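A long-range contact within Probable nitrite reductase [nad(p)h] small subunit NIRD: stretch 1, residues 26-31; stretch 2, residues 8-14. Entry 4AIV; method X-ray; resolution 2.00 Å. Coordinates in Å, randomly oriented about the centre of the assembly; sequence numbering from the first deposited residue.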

# COMPACT_ATOMS: atom_id res chain seq x y z
N GLY A 26 6.77 -3.83 3.96
CA GLY A 26 6.24 -3.03 5.05
C GLY A 26 7.11 -1.81 5.29
O GLY A 26 8.34 -1.91 5.31
N VAL A 27 6.48 -0.65 5.47
CA VAL A 27 7.22 0.59 5.69
C VAL A 27 6.67 1.28 6.95
O VAL A 27 5.46 1.32 7.16
CB VAL A 27 7.07 1.55 4.47
CG1 VAL A 27 7.80 2.87 4.71
CG2 VAL A 27 7.58 0.87 3.21
N LEU A 28 7.57 1.81 7.76
CA LEU A 28 7.19 2.51 8.99
C LEU A 28 7.25 4.02 8.77
O LEU A 28 8.31 4.56 8.45
CB LEU A 28 8.14 2.10 10.12
CG LEU A 28 7.95 2.69 11.52
CD1 LEU A 28 6.67 2.16 12.15
CD2 LEU A 28 9.16 2.39 12.43
N LEU A 29 6.13 4.71 8.94
CA LEU A 29 6.13 6.16 8.73
C LEU A 29 6.59 6.89 10.00
O LEU A 29 6.74 6.28 11.06
CB LEU A 29 4.76 6.66 8.29
CG LEU A 29 4.14 5.98 7.06
CD1 LEU A 29 2.80 6.65 6.69
CD2 LEU A 29 5.12 5.99 5.87
N ASP A 30 6.80 8.19 9.88
CA ASP A 30 7.38 8.99 10.95
C ASP A 30 6.58 8.92 12.25
O ASP A 30 7.15 8.99 13.35
CB ASP A 30 7.51 10.44 10.49
CG ASP A 30 6.18 11.15 10.46
OD1 ASP A 30 5.30 10.75 9.66
OD2 ASP A 30 6.01 12.08 11.27
N ASP A 31 5.26 8.76 12.15
CA ASP A 31 4.41 8.74 13.34
C ASP A 31 4.12 7.32 13.83
O ASP A 31 3.32 7.12 14.75
CB ASP A 31 3.09 9.48 13.09
CG ASP A 31 2.14 8.70 12.21
OD1 ASP A 31 2.60 7.82 11.44
OD2 ASP A 31 0.92 8.96 12.28
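Stretch 2 (8-14) QVWTTAC

Two strands can pack through side chains rather than backbone hydrogen bonds, and in that case the alternation of an extended chain decides which residues meet. Stretch 2 is a worked example. It is β-strand throughout and runs roughly antiparallel to the strand at 26-28, the N-to-C directions differing by 143° and the axes approaching no closer than 8.0 Å. Q8 lies out of reach. V9 turns its CA-to-CB bond toward stretch 1, and its CG1 comes 3.5 Å from OD1 of D30, beyond the end of the opposing strand. W10 points away, as alternation requires, and T11 points back to become the centre of the contact. CA of T11 lies 5.7 Å from CA of L29, CB of T11 packs 3.8 Å from CD2 of L29, and CG2 of T11 sits 3.6 Å from O of L28. The OG1 of T11 accepts a weak hydrogen bond from N of D30 (3.3 Å, 127° at the hydrogen) and donates to a water 2.6 Å away; that water in turn donates to O of V9 and OD1 of D30, at 2.8 and 2.7 Å, tying the two stretches together. T12 faces away. A13, its CB directed sideways, closes the contact with an apolar approach of 4.1 Å from its CB to CG2 of V27, and C14 makes none.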

# COMPACT_ATOMS: atom_id res chain seq x y z
N GLN A 8 1.74 17.19 3.84
CA GLN A 8 2.21 15.83 3.63
C GLN A 8 3.56 15.62 4.31
O GLN A 8 4.53 16.35 4.05
CB GLN A 8 2.27 15.51 2.14
CG GLN A 8 0.90 15.48 1.50
CD GLN A 8 0.95 15.27 0.01
OE1 GLN A 8 1.76 15.89 -0.69
NE2 GLN A 8 0.10 14.39 -0.50
N VAL A 9 3.63 14.64 5.19
CA VAL A 9 4.88 14.32 5.86
C VAL A 9 5.46 13.07 5.24
O VAL A 9 4.93 11.96 5.43
CB VAL A 9 4.68 14.12 7.36
CG1 VAL A 9 6.03 13.78 8.02
CG2 VAL A 9 4.07 15.37 7.98
N TRP A 10 6.53 13.25 4.47
CA TRP A 10 7.08 12.18 3.64
C TRP A 10 8.10 11.33 4.39
O TRP A 10 8.98 11.85 5.08
CB TRP A 10 7.72 12.74 2.36
CG TRP A 10 6.70 13.39 1.44
CD1 TRP A 10 6.40 14.72 1.36
CD2 TRP A 10 5.85 12.71 0.51
NE1 TRP A 10 5.42 14.92 0.41
CE2 TRP A 10 5.05 13.71 -0.12
CE3 TRP A 10 5.66 11.38 0.13
CZ2 TRP A 10 4.10 13.40 -1.10
CZ3 TRP A 10 4.72 11.07 -0.84
CH2 TRP A 10 3.95 12.08 -1.45
N THR A 11 7.95 10.02 4.25
CA THR A 11 8.94 9.06 4.69
C THR A 11 9.55 8.42 3.45
O THR A 11 8.83 7.92 2.58
CB THR A 11 8.31 7.96 5.58
OG1 THR A 11 7.82 8.55 6.79
CG2 THR A 11 9.33 6.88 5.93
N THR A 12 10.88 8.43 3.37
CA THR A 12 11.57 7.80 2.25
C THR A 12 11.63 6.29 2.48
O THR A 12 12.19 5.84 3.48
CB THR A 12 12.99 8.38 2.08
OG1 THR A 12 12.88 9.76 1.72
CG2 THR A 12 13.77 7.65 0.99
N ALA A 13 11.04 5.52 1.56
CA ALA A 13 11.01 4.07 1.69
C ALA A 13 12.30 3.42 1.20
O ALA A 13 13.01 2.77 1.97
CB ALA A 13 9.79 3.47 0.94
N CYS A 14 12.60 3.60 -0.08
CA CYS A 14 13.75 2.92 -0.68
C CYS A 14 14.01 3.44 -2.07
O CYS A 14 13.26 4.28 -2.58
CB CYS A 14 13.50 1.41 -0.77
SG CYS A 14 12.05 0.88 -1.75
O HOH W 1 5.64 9.93 7.16